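Local atomic coordinates of DUF3256 domain-containing protein (Porphyromonas gingivalis W83, PDB entry 2P3P), a protein that is of unknown function but can bind a magnesium ion and, in its full-length form, is probably membrane-associated. Residues H100-S105 / T173-E178; Q124-E129 / L166-T171; Y143-A148 / K181-I186. One frame throughout, in Å; residues are numbered along the deposited sequence. Where two conformers were deposited one is given.

Interaction 1: residues H100-S105 / T173-E178; sequences HPVADS and TETLAE
One face of the E174 carboxylate is turned towards V102 CG1, which lies 4.6 Å from E174 CD, too far for close packing. The nearer approach is made by E174 CG, 4.5 Å from V102 CG1. E174 OE2 lies beside a water that accepts the backbone N-H of A103, with A103 N to the water oxygen at 3.0 Å. The modelled gap from that water to E174 OE2 is too short for a normal hydrogen bond, so this bridge is doubtful in detail.

The main contact is between methyl groups. T175 CG2 faces the fork of V102 and lies 3.6 Å from both V102 CG1 and V102 CG2. The two side chains meet at about a right angle. The fit is described for one of the two deposited conformers of V102 and is less certain for that reason. T175 OG1 sits between the backbone N and the carbonyl carbon (chi1 70°) and bonds to V172 O. This puts the methyl CG2 beside the backbone N, facing V102.

L176 N donates to T173 O at 3.2 Å. With the backbone angles of E174 and T175, this makes a type I beta turn. P101 follows a cis peptide in the hairpin loop between strands 90-98 and 104-111. The contact is thus a surface meeting of a beta-hairpin loop with a type I turn.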
ATOM      1  N   HIS A 100      -0.697  -0.553  12.952  1.00 10.03           N
ATOM      2  CA  HIS A 100      -0.597  -0.072  14.316  1.00 11.40           C
ATOM      3  C   HIS A 100       0.860   0.344  14.579  1.00 12.19           C
ATOM      4  O   HIS A 100       1.768  -0.322  14.073  1.00 14.51           O
ATOM      5  CB  HIS A 100      -1.001  -1.184  15.264  1.00 12.09           C
ATOM      6  CG  HIS A 100      -2.422  -1.604  15.083  1.00 12.57           C
ATOM      7  ND1 HIS A 100      -3.472  -0.818  15.497  1.00 13.05           N
ATOM      8  CD2 HIS A 100      -2.972  -2.682  14.467  1.00 13.49           C
ATOM      9  CE1 HIS A 100      -4.613  -1.408  15.182  1.00 15.08           C
ATOM     10  NE2 HIS A 100      -4.340  -2.534  14.548  1.00 12.62           N
ATOM     11  N   PRO A 101       1.092   1.398  15.385  1.00 13.34           N
ATOM     12  CA  PRO A 101       0.125   2.234  16.111  1.00 12.62           C
ATOM     13  C   PRO A 101      -0.700   3.213  15.267  1.00 13.22           C
ATOM     14  O   PRO A 101      -1.771   3.624  15.703  1.00 13.67           O
ATOM     15  CB  PRO A 101       0.987   2.968  17.149  1.00 13.14           C
ATOM     16  CG  PRO A 101       2.346   2.956  16.617  1.00 14.06           C
ATOM     17  CD  PRO A 101       2.487   1.790  15.687  1.00 13.31           C
ATOM     18  N   VAL A 102      -0.231   3.572  14.068  0.50 13.20           N
ATOM     19  CA  VAL A 102      -1.047   4.371  13.138  0.50 12.29           C
ATOM     20  C   VAL A 102      -0.792   3.909  11.696  0.50 11.76           C
ATOM     21  O   VAL A 102       0.350   3.785  11.272  0.50 12.01           O
ATOM     22  CB  VAL A 102      -0.794   5.894  13.282  0.50 12.74           C
ATOM     23  CG1 VAL A 102      -1.817   6.707  12.444  0.50 12.44           C
ATOM     24  CG2 VAL A 102      -0.869   6.332  14.733  0.50 11.97           C
ATOM     25  N   ALA A 103      -1.873   3.674  10.956  1.00 11.70           N
ATOM     26  CA  ALA A 103      -1.797   3.093   9.617  1.00 10.51           C
ATOM     27  C   ALA A 103      -1.011   4.026   8.700  1.00  9.45           C
ATOM     28  O   ALA A 103      -1.268   5.223   8.673  1.00  8.89           O
ATOM     29  CB  ALA A 103      -3.200   2.820   9.074  1.00 12.25           C
ATOM     30  N   ASP A 104       0.005   3.479   8.035  1.00  9.05           N
ATOM     31  CA  ASP A 104       0.964   4.245   7.242  1.00  8.70           C
ATOM     32  C   ASP A 104       1.591   3.302   6.230  1.00  8.05           C
ATOM     33  O   ASP A 104       2.053   2.204   6.587  1.00  8.84           O
ATOM     34  CB  ASP A 104       1.988   4.908   8.181  1.00  8.17           C
ATOM     35  CG  ASP A 104       2.856   5.943   7.485  1.00 10.09           C
ATOM     36  OD1 ASP A 104       2.318   6.754   6.675  1.00  5.70           O
ATOM     37  OD2 ASP A 104       4.101   5.982   7.788  1.00 11.75           O
ATOM     38  N   SER A 105       1.568   3.714   4.964  1.00  6.76           N
ATOM     39  CA  SER A 105       1.950   2.883   3.851  1.00  7.00           C
ATOM     40  C   SER A 105       3.274   3.342   3.227  1.00  5.88           C
ATOM     41  O   SER A 105       3.570   4.529   3.209  1.00  6.30           O
ATOM     42  CB  SER A 105       0.855   2.938   2.774  1.00  6.06           C
ATOM     43  OG  SER A 105      -0.370   2.387   3.244  1.00  7.15           O
ATOM     44  N   THR A 173      -5.847  12.572  11.440  1.00 10.54           N
ATOM     45  CA  THR A 173      -6.996  12.919  12.240  1.00 11.55           C
ATOM     46  C   THR A 173      -7.212  11.964  13.407  1.00 12.43           C
ATOM     47  O   THR A 173      -7.443  12.407  14.527  1.00 14.68           O
ATOM     48  CB  THR A 173      -8.283  13.028  11.429  1.00 12.14           C
ATOM     49  OG1 THR A 173      -8.128  14.015  10.409  1.00 10.93           O
ATOM     50  CG2 THR A 173      -9.468  13.403  12.369  1.00  9.92           C
ATOM     51  N   GLU A 174      -7.070  10.665  13.186  1.00 13.38           N
ATOM     52  CA  GLU A 174      -7.230   9.706  14.305  1.00 13.62           C
ATOM     53  C   GLU A 174      -6.165   9.833  15.405  1.00 13.60           C
ATOM     54  O   GLU A 174      -6.424   9.466  16.547  1.00 14.72           O
ATOM     55  CB  GLU A 174      -7.327   8.279  13.796  1.00 14.34           C
ATOM     56  CG  GLU A 174      -6.110   7.767  13.092  1.00 16.09           C
ATOM     57  CD  GLU A 174      -6.440   6.558  12.267  1.00 15.36           C
ATOM     58  OE1 GLU A 174      -6.951   6.735  11.130  1.00 18.12           O
ATOM     59  OE2 GLU A 174      -6.236   5.426  12.782  1.00 16.62           O
ATOM     60  N   THR A 175      -5.019  10.434  15.087  1.00 13.96           N
ATOM     61  CA  THR A 175      -3.948  10.669  16.070  1.00 13.41           C
ATOM     62  C   THR A 175      -4.220  11.841  17.039  1.00 13.34           C
ATOM     63  O   THR A 175      -3.619  11.912  18.111  1.00 12.21           O
ATOM     64  CB  THR A 175      -2.566  10.843  15.387  1.00 14.09           C
ATOM     65  OG1 THR A 175      -2.500  12.080  14.666  1.00 12.49           O
ATOM     66  CG2 THR A 175      -2.257   9.659  14.438  1.00 11.18           C
ATOM     67  N   LEU A 176      -5.140  12.739  16.674  1.00 13.61           N
ATOM     68  CA  LEU A 176      -5.365  13.958  17.419  1.00 14.06           C
ATOM     69  C   LEU A 176      -6.127  13.681  18.711  1.00 15.14           C
ATOM     70  O   LEU A 176      -6.955  12.785  18.758  1.00 16.82           O
ATOM     71  CB  LEU A 176      -6.177  14.948  16.582  1.00 13.38           C
ATOM     72  CG  LEU A 176      -5.600  15.318  15.216  1.00 12.56           C
ATOM     73  CD1 LEU A 176      -6.568  16.308  14.489  1.00 15.16           C
ATOM     74  CD2 LEU A 176      -4.210  15.892  15.391  1.00 14.95           C
ATOM     75  N   ALA A 177      -5.841  14.453  19.756  1.00 14.92           N
ATOM     76  CA  ALA A 177      -6.610  14.399  20.985  1.00 14.31           C
ATOM     77  C   ALA A 177      -8.089  14.747  20.733  1.00 14.03           C
ATOM     78  O   ALA A 177      -8.441  15.463  19.753  1.00 13.64           O
ATOM     79  CB  ALA A 177      -6.014  15.343  21.998  1.00 14.95           C
ATOM     80  N   GLU A 178      -8.967  14.249  21.603  1.00 14.16           N
ATOM     81  CA  GLU A 178     -10.398  14.506  21.426  1.00 14.95           C
ATOM     82  C   GLU A 178     -10.744  15.999  21.386  1.00 15.04           C
ATOM     83  O   GLU A 178     -11.613  16.416  20.598  1.00 16.27           O
ATOM     84  CB  GLU A 178     -11.242  13.748  22.445  1.00 15.42           C
ATOM     85  CG  GLU A 178     -11.337  12.242  22.128  1.00 16.79           C
ATOM     86  CD  GLU A 178     -11.871  11.978  20.729  1.00 19.51           C
ATOM     87  OE1 GLU A 178     -12.863  12.636  20.349  1.00 22.18           O
ATOM     88  OE2 GLU A 178     -11.290  11.146  19.991  1.00 20.80           O
TER
HETATM   89  O   HOH W   1      -4.766   3.987  11.536  1.00 29.22           O

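Interaction 2: residues Q124-E129 / L166-T171; sequences QQPRIE and LSIRQT
Q170 NE2 is held by two acceptors, T173 OG1 and S189 O, while the CB and CG of the same side chain pack against I128. Q170 OE1 takes a weak hydrogen bond from V172 N. These partners fix the rotation of a buried amide. The chain bends at CB-CG (chi2 80°), which turns the amide aside. The methylene groups are then left to meet I128 CD1, at 3.8 Å from Q170 CB and 4.1 Å from Q170 CG.

The other half of the contact gathers round I168 CD1. With CG1 opposite the backbone N and an extended chain, this methyl meets the CG-CD side of the P126 ring. It lies 3.9 Å from P126 CD and 4.0 Å from P126 CG. The branch methyl I168 CG2 is a little farther, at 4.2 Å from P126 CG. Q125 crosses I168 obliquely and brings its amide end to the same methyl, with Q125 OE1 at 3.8 Å from I168 CD1. That oxygen is not unsatisfied, since W123 NE1 bonds to it.

Strand 165-170 is an inner strand of the four-stranded antiparallel sheet, between strands 155-159 and 193-197. I168 also packs on M155 and V157 of one neighbour and on L193 and Y195 of the other. P126 rests on Y195 as well. Residues 124-129, part of the link from strand 116-117 to helix 141-146, lie over one face of this sheet and run roughly along strand 165-170.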
ATOM      1  N   GLN A 124       4.334  10.350  -6.506  1.00  9.04           N
ATOM      2  CA  GLN A 124       4.715  11.475  -5.661  1.00 10.10           C
ATOM      3  C   GLN A 124       3.779  11.515  -4.451  1.00  8.96           C
ATOM      4  O   GLN A 124       2.592  11.773  -4.600  1.00  8.79           O
ATOM      5  CB  GLN A 124       4.614  12.818  -6.415  1.00  9.99           C
ATOM      6  CG  GLN A 124       4.941  14.033  -5.606  1.00  9.95           C
ATOM      7  CD  GLN A 124       4.912  15.358  -6.424  1.00 12.45           C
ATOM      8  OE1 GLN A 124       4.971  15.356  -7.680  1.00 12.06           O
ATOM      9  NE2 GLN A 124       4.876  16.483  -5.713  1.00 15.92           N
ATOM     10  N   GLN A 125       4.319  11.357  -3.256  1.00  9.25           N
ATOM     11  CA  GLN A 125       3.484  11.366  -2.045  1.00  9.59           C
ATOM     12  C   GLN A 125       2.794  12.743  -1.907  1.00  8.90           C
ATOM     13  O   GLN A 125       3.446  13.769  -2.003  1.00 10.03           O
ATOM     14  CB  GLN A 125       4.346  11.111  -0.796  1.00  8.97           C
ATOM     15  CG  GLN A 125       3.599  10.933   0.510  1.00  8.84           C
ATOM     16  CD  GLN A 125       2.992   9.541   0.689  1.00  5.91           C
ATOM     17  OE1 GLN A 125       2.750   8.856  -0.274  1.00  8.89           O
ATOM     18  NE2 GLN A 125       2.710   9.154   1.922  1.00  2.17           N
ATOM     19  N   PRO A 126       1.470  12.762  -1.733  1.00  9.82           N
ATOM     20  CA  PRO A 126       0.841  14.067  -1.516  1.00 10.57           C
ATOM     21  C   PRO A 126       1.284  14.720  -0.214  1.00 10.68           C
ATOM     22  O   PRO A 126       1.779  14.014   0.670  1.00 12.18           O
ATOM     23  CB  PRO A 126      -0.655  13.753  -1.473  1.00 10.75           C
ATOM     24  CG  PRO A 126      -0.787  12.313  -1.231  1.00  9.37           C
ATOM     25  CD  PRO A 126       0.501  11.646  -1.704  1.00  9.91           C
ATOM     26  N   ARG A 127       1.205  16.054  -0.178  1.00 10.77           N
ATOM     27  CA  ARG A 127       1.419  16.852   1.031  1.00 10.94           C
ATOM     28  C   ARG A 127       0.157  16.803   1.860  1.00  9.19           C
ATOM     29  O   ARG A 127      -0.938  16.565   1.325  1.00  8.21           O
ATOM     30  CB  ARG A 127       1.732  18.320   0.701  1.00 10.64           C
ATOM     31  CG  ARG A 127       3.021  18.530  -0.088  1.00 12.73           C
ATOM     32  CD  ARG A 127       3.217  19.976  -0.555  1.00 15.49           C
ATOM     33  NE  ARG A 127       3.023  20.948   0.525  1.00 20.02           N
ATOM     34  CZ  ARG A 127       3.478  22.198   0.527  1.00 21.37           C
ATOM     35  NH1 ARG A 127       3.225  22.974   1.563  1.00 22.27           N
ATOM     36  NH2 ARG A 127       4.201  22.666  -0.484  1.00 23.35           N
ATOM     37  N   ILE A 128       0.287  17.081   3.154  1.00  9.21           N
ATOM     38  CA  ILE A 128      -0.900  17.042   3.995  1.00  9.45           C
ATOM     39  C   ILE A 128      -1.913  18.102   3.519  1.00  9.26           C
ATOM     40  O   ILE A 128      -3.122  17.945   3.726  1.00  8.70           O
ATOM     41  CB  ILE A 128      -0.567  17.193   5.500  1.00 10.33           C
ATOM     42  CG1 ILE A 128      -1.768  16.824   6.372  1.00 11.06           C
ATOM     43  CG2 ILE A 128      -0.100  18.647   5.834  1.00  7.55           C
ATOM     44  CD1 ILE A 128      -2.308  15.407   6.192  1.00  8.79           C
ATOM     45  N   GLU A 129      -1.451  19.187   2.877  1.00  9.38           N
ATOM     46  CA  GLU A 129      -2.372  20.247   2.474  1.00  9.12           C
ATOM     47  C   GLU A 129      -3.340  19.802   1.395  1.00  9.11           C
ATOM     48  O   GLU A 129      -4.407  20.422   1.221  1.00  8.36           O
ATOM     49  CB  GLU A 129      -1.646  21.550   2.035  1.00  9.16           C
ATOM     50  CG  GLU A 129      -0.845  21.452   0.713  1.00  9.71           C
ATOM     51  CD  GLU A 129      -0.339  22.797   0.201  1.00  9.35           C
ATOM     52  OE1 GLU A 129      -0.628  23.879   0.812  1.00  7.70           O
ATOM     53  OE2 GLU A 129       0.344  22.772  -0.846  1.00 10.43           O
ATOM     54  N   LEU A 166      -5.520   3.778  -7.238  1.00  7.81           N
ATOM     55  CA  LEU A 166      -5.268   3.691  -5.787  1.00  8.36           C
ATOM     56  C   LEU A 166      -5.913   4.875  -5.125  1.00  8.23           C
ATOM     57  O   LEU A 166      -6.149   5.902  -5.789  1.00  8.78           O
ATOM     58  CB  LEU A 166      -3.776   3.627  -5.451  1.00  9.53           C
ATOM     59  CG  LEU A 166      -2.833   4.831  -5.590  1.00 11.17           C
ATOM     60  CD1 LEU A 166      -3.069   5.914  -4.550  1.00 12.49           C
ATOM     61  CD2 LEU A 166      -1.351   4.337  -5.484  1.00  9.31           C
ATOM     62  N   SER A 167      -6.209   4.710  -3.831  1.00  7.80           N
ATOM     63  CA  SER A 167      -6.769   5.729  -2.989  1.00  8.30           C
ATOM     64  C   SER A 167      -5.847   5.892  -1.782  1.00  8.07           C
ATOM     65  O   SER A 167      -5.224   4.931  -1.319  1.00 10.17           O
ATOM     66  CB  SER A 167      -8.179   5.294  -2.572  1.00  9.01           C
ATOM     67  OG  SER A 167      -8.863   6.259  -1.838  1.00 12.54           O
ATOM     68  N   ILE A 168      -5.671   7.118  -1.324  1.00  7.82           N
ATOM     69  CA  ILE A 168      -4.804   7.388  -0.171  1.00  6.81           C
ATOM     70  C   ILE A 168      -5.543   8.293   0.792  1.00  6.96           C
ATOM     71  O   ILE A 168      -6.106   9.316   0.382  1.00  6.74           O
ATOM     72  CB  ILE A 168      -3.416   7.953  -0.618  1.00  7.61           C
ATOM     73  CG1 ILE A 168      -2.430   8.096   0.573  1.00  7.31           C
ATOM     74  CG2 ILE A 168      -3.598   9.267  -1.484  1.00  6.08           C
ATOM     75  CD1 ILE A 168      -1.015   8.521   0.118  1.00  5.60           C
ATOM     76  N   ARG A 169      -5.518   7.928   2.071  1.00  6.83           N
ATOM     77  CA  ARG A 169      -6.240   8.618   3.118  1.00  7.49           C
ATOM     78  C   ARG A 169      -5.208   9.067   4.146  1.00  8.57           C
ATOM     79  O   ARG A 169      -4.283   8.303   4.468  1.00 10.02           O
ATOM     80  CB  ARG A 169      -7.300   7.722   3.775  1.00  7.62           C
ATOM     81  CG  ARG A 169      -6.769   6.505   4.477  1.00  9.80           C
ATOM     82  CD  ARG A 169      -7.851   5.563   5.024  1.00  9.48           C
ATOM     83  NE  ARG A 169      -8.745   5.058   3.972  1.00 12.00           N
ATOM     84  CZ  ARG A 169     -10.032   4.751   4.165  1.00 13.53           C
ATOM     85  NH1 ARG A 169     -10.589   4.861   5.359  1.00 15.96           N
ATOM     86  NH2 ARG A 169     -10.764   4.310   3.166  1.00 14.99           N
ATOM     87  N   GLN A 170      -5.315  10.318   4.587  1.00  8.57           N
ATOM     88  CA  GLN A 170      -4.543  10.756   5.734  1.00  8.04           C
ATOM     89  C   GLN A 170      -5.070  10.074   6.984  1.00  7.61           C
ATOM     90  O   GLN A 170      -6.276   9.904   7.180  1.00  6.58           O
ATOM     91  CB  GLN A 170      -4.429  12.302   5.858  1.00  7.59           C
ATOM     92  CG  GLN A 170      -5.752  13.101   6.028  1.00  6.86           C
ATOM     93  CD  GLN A 170      -6.277  13.074   7.449  1.00  6.64           C
ATOM     94  OE1 GLN A 170      -5.539  12.762   8.376  1.00  5.89           O
ATOM     95  NE2 GLN A 170      -7.567  13.301   7.609  1.00  6.03           N
ATOM     96  N   THR A 171      -4.148   9.644   7.827  1.00  8.14           N
ATOM     97  CA  THR A 171      -4.527   9.021   9.083  1.00  8.73           C
ATOM     98  C   THR A 171      -4.038   9.867  10.256  1.00  8.90           C
ATOM     99  O   THR A 171      -3.916   9.346  11.365  1.00  9.03           O
ATOM    100  CB  THR A 171      -4.034   7.570   9.187  1.00  8.59           C
ATOM    101  OG1 THR A 171      -2.628   7.522   8.965  1.00 10.80           O
ATOM    102  CG2 THR A 171      -4.693   6.642   8.146  1.00 10.34           C
TER

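Interaction 3: residues Y143-A148 / K181-I186; sequences YQAIYA and KPLAAI
Apolar contacts join I146 and A145 to L183 and A184. I146 is buried and lies against the backbone and side chains of the second helix. Its CG1 is 3.9 Å from L183 CB, 3.8 Å from A184 N and 4.1 Å from A184 CB. Its terminal CD1 is 4.0 Å from both L183 CB and L183 CD1. CG1 is opposite the carbonyl carbon (chi1 -62°), which carries this branch to the other helix. L183 slants across I146. Its CD1 reaches past to A145 CB, 3.8 Å away, at the more open side of the contact.

Backbone bonds are local to each segment. A185 N donates to K181 O at 2.9 Å. Y143 O takes weak bonds from both I146 N and Y147 N. K181 NZ forms a salt bridge with E178 OE2.

Ring contact lies to one side, where Y143 meets F187 with the planes at about 55°. L183 and I186 also touch A142. Short helices 141-146 and 181-184 thus form a small helix-helix packing near S149, which follows soon after I146 in the sequence. S149 binds magnesium in a structure of this protein, although no metal is bound in this chain.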
ATOM      1  N   TYR A 143      -6.071  26.229  12.614  1.00  9.79           N
ATOM      2  CA  TYR A 143      -4.901  25.762  11.925  1.00 10.17           C
ATOM      3  C   TYR A 143      -3.629  25.889  12.759  1.00 10.14           C
ATOM      4  O   TYR A 143      -2.851  24.913  12.858  1.00 10.26           O
ATOM      5  CB  TYR A 143      -4.736  26.467  10.572  1.00 10.33           C
ATOM      6  CG  TYR A 143      -3.565  25.986   9.760  1.00 10.52           C
ATOM      7  CD1 TYR A 143      -3.721  25.016   8.769  1.00 10.28           C
ATOM      8  CD2 TYR A 143      -2.306  26.530   9.938  1.00 11.96           C
ATOM      9  CE1 TYR A 143      -2.636  24.615   8.000  1.00 10.95           C
ATOM     10  CE2 TYR A 143      -1.223  26.105   9.191  1.00 10.26           C
ATOM     11  CZ  TYR A 143      -1.409  25.186   8.210  1.00 10.68           C
ATOM     12  OH  TYR A 143      -0.323  24.822   7.483  1.00 14.89           O
ATOM     13  N   GLN A 144      -3.401  27.070  13.348  1.00  9.47           N
ATOM     14  CA  GLN A 144      -2.215  27.320  14.159  1.00 10.27           C
ATOM     15  C   GLN A 144      -2.123  26.411  15.395  1.00 10.59           C
ATOM     16  O   GLN A 144      -1.005  25.950  15.749  1.00 10.24           O
ATOM     17  CB  GLN A 144      -2.106  28.840  14.516  1.00 10.10           C
ATOM     18  CG  GLN A 144      -1.706  29.643  13.270  1.00 12.17           C
ATOM     19  CD  GLN A 144      -1.847  31.194  13.371  1.00 14.30           C
ATOM     20  OE1 GLN A 144      -2.539  31.736  14.241  1.00 17.65           O
ATOM     21  NE2 GLN A 144      -1.168  31.902  12.445  1.00 18.77           N
ATOM     22  N   ALA A 145      -3.267  26.081  15.984  1.00  9.10           N
ATOM     23  CA  ALA A 145      -3.319  25.193  17.133  1.00 10.70           C
ATOM     24  C   ALA A 145      -2.999  23.732  16.754  1.00 10.89           C
ATOM     25  O   ALA A 145      -2.395  22.999  17.541  1.00 12.39           O
ATOM     26  CB  ALA A 145      -4.695  25.299  17.833  1.00  9.95           C
ATOM     27  N   ILE A 146      -3.401  23.293  15.559  1.00 11.32           N
ATOM     28  CA  ILE A 146      -3.225  21.886  15.131  1.00 11.03           C
ATOM     29  C   ILE A 146      -1.931  21.686  14.309  1.00 10.34           C
ATOM     30  O   ILE A 146      -1.449  20.570  14.209  1.00  9.87           O
ATOM     31  CB  ILE A 146      -4.402  21.433  14.229  1.00 11.81           C
ATOM     32  CG1 ILE A 146      -5.730  21.489  14.986  1.00 12.71           C
ATOM     33  CG2 ILE A 146      -4.143  20.014  13.564  1.00 12.20           C
ATOM     34  CD1 ILE A 146      -5.686  20.901  16.407  1.00 14.67           C
ATOM     35  N   TYR A 147      -1.365  22.771  13.780  1.00  9.66           N
ATOM     36  CA  TYR A 147      -0.270  22.729  12.814  1.00 10.56           C
ATOM     37  C   TYR A 147       0.815  21.710  13.178  1.00  9.55           C
ATOM     38  O   TYR A 147       1.183  20.859  12.384  1.00  9.88           O
ATOM     39  CB  TYR A 147       0.409  24.103  12.699  1.00 12.79           C
ATOM     40  CG  TYR A 147       1.557  24.077  11.745  1.00 14.45           C
ATOM     41  CD1 TYR A 147       1.319  23.955  10.383  1.00 16.67           C
ATOM     42  CD2 TYR A 147       2.886  24.099  12.184  1.00 15.65           C
ATOM     43  CE1 TYR A 147       2.346  23.902   9.470  1.00 16.62           C
ATOM     44  CE2 TYR A 147       3.936  24.049  11.259  1.00 16.97           C
ATOM     45  CZ  TYR A 147       3.643  23.944   9.898  1.00 17.00           C
ATOM     46  OH  TYR A 147       4.625  23.881   8.935  1.00 19.13           O
ATOM     47  N   ALA A 148       1.346  21.820  14.380  1.00  8.54           N
ATOM     48  CA  ALA A 148       2.444  20.936  14.799  1.00  9.31           C
ATOM     49  C   ALA A 148       2.011  19.456  14.922  1.00 10.14           C
ATOM     50  O   ALA A 148       2.879  18.552  14.899  1.00 11.51           O
ATOM     51  CB  ALA A 148       3.070  21.439  16.076  1.00  9.31           C
ATOM     52  N   LYS A 181      -9.859  17.521  17.774  1.00 12.63           N
ATOM     53  CA  LYS A 181     -10.562  17.110  16.576  1.00 13.03           C
ATOM     54  C   LYS A 181     -11.537  18.184  16.086  1.00 12.40           C
ATOM     55  O   LYS A 181     -11.606  18.441  14.881  1.00 12.19           O
ATOM     56  CB  LYS A 181     -11.212  15.733  16.727  1.00 12.85           C
ATOM     57  CG  LYS A 181     -10.180  14.590  16.782  1.00 13.55           C
ATOM     58  CD  LYS A 181     -10.815  13.239  16.989  1.00 12.81           C
ATOM     59  CE  LYS A 181      -9.744  12.170  17.209  1.00 14.24           C
ATOM     60  NZ  LYS A 181     -10.280  10.792  17.326  1.00 14.16           N
ATOM     61  N   PRO A 182     -12.262  18.850  16.981  1.00 13.37           N
ATOM     62  CA  PRO A 182     -13.140  19.936  16.470  1.00 12.37           C
ATOM     63  C   PRO A 182     -12.421  21.121  15.770  1.00 13.01           C
ATOM     64  O   PRO A 182     -13.001  21.741  14.885  1.00 11.15           O
ATOM     65  CB  PRO A 182     -13.926  20.373  17.715  1.00 13.17           C
ATOM     66  CG  PRO A 182     -13.825  19.194  18.648  1.00 12.94           C
ATOM     67  CD  PRO A 182     -12.452  18.650  18.429  1.00 12.55           C
ATOM     68  N   LEU A 183     -11.150  21.372  16.100  1.00 12.56           N
ATOM     69  CA  LEU A 183     -10.401  22.452  15.462  1.00 12.26           C
ATOM     70  C   LEU A 183      -9.986  21.961  14.096  1.00 12.25           C
ATOM     71  O   LEU A 183     -10.236  22.620  13.089  1.00 11.73           O
ATOM     72  CB  LEU A 183      -9.166  22.838  16.246  1.00 11.91           C
ATOM     73  CG  LEU A 183      -9.403  23.375  17.659  1.00 12.72           C
ATOM     74  CD1 LEU A 183      -8.033  23.541  18.362  1.00 13.65           C
ATOM     75  CD2 LEU A 183     -10.208  24.671  17.584  1.00 12.60           C
ATOM     76  N   ALA A 184      -9.391  20.774  14.064  1.00 11.58           N
ATOM     77  CA  ALA A 184      -8.990  20.177  12.804  1.00 12.09           C
ATOM     78  C   ALA A 184     -10.128  19.998  11.802  1.00 11.97           C
ATOM     79  O   ALA A 184      -9.920  20.087  10.583  1.00 11.92           O
ATOM     80  CB  ALA A 184      -8.274  18.840  13.088  1.00 12.73           C
ATOM     81  N   ALA A 185     -11.338  19.782  12.298  1.00 10.98           N
ATOM     82  CA  ALA A 185     -12.462  19.456  11.413  1.00 11.89           C
ATOM     83  C   ALA A 185     -12.797  20.580  10.420  1.00 12.27           C
ATOM     84  O   ALA A 185     -13.426  20.321   9.379  1.00 13.49           O
ATOM     85  CB  ALA A 185     -13.718  19.108  12.251  1.00 10.04           C
ATOM     86  N   ILE A 186     -12.440  21.821  10.760  1.00 12.97           N
ATOM     87  CA  ILE A 186     -12.747  22.961   9.892  1.00 12.66           C
ATOM     88  C   ILE A 186     -11.881  23.002   8.656  1.00 12.80           C
ATOM     89  O   ILE A 186     -12.228  23.731   7.706  1.00 12.76           O
ATOM     90  CB  ILE A 186     -12.707  24.358  10.611  1.00 13.67           C
ATOM     91  CG1 ILE A 186     -11.298  24.870  10.868  1.00 12.70           C
ATOM     92  CG2 ILE A 186     -13.453  24.296  11.911  1.00 12.89           C
ATOM     93  CD1 ILE A 186     -11.236  26.373  11.253  1.00 13.78           C
TER

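How the interactions relate
Interaction 1 touches both of the others, through 100-105 to interaction 2 and through 173-178 to interaction 3. The centres of interactions 1 and 2 are about 14 Å apart. They touch where A103 O lies 2.7 Å from T171 OG1, a probable hydrogen bond that ties the hairpin loop to the end of strand 165-170. The centres of interactions 1 and 3 are about 15 Å apart, and L176 CD1 lies 3.4 Å from A184 CB. Interactions 2 and 3 do not touch; their nearest atoms are about 6 Å apart. Between side chains, S149 is about 4 Å from I146, 6 Å from T175 and 10 Å from I128. L176 also touches S149, so interactions 1 and 3 both border the magnesium site, with interaction 2 farther off.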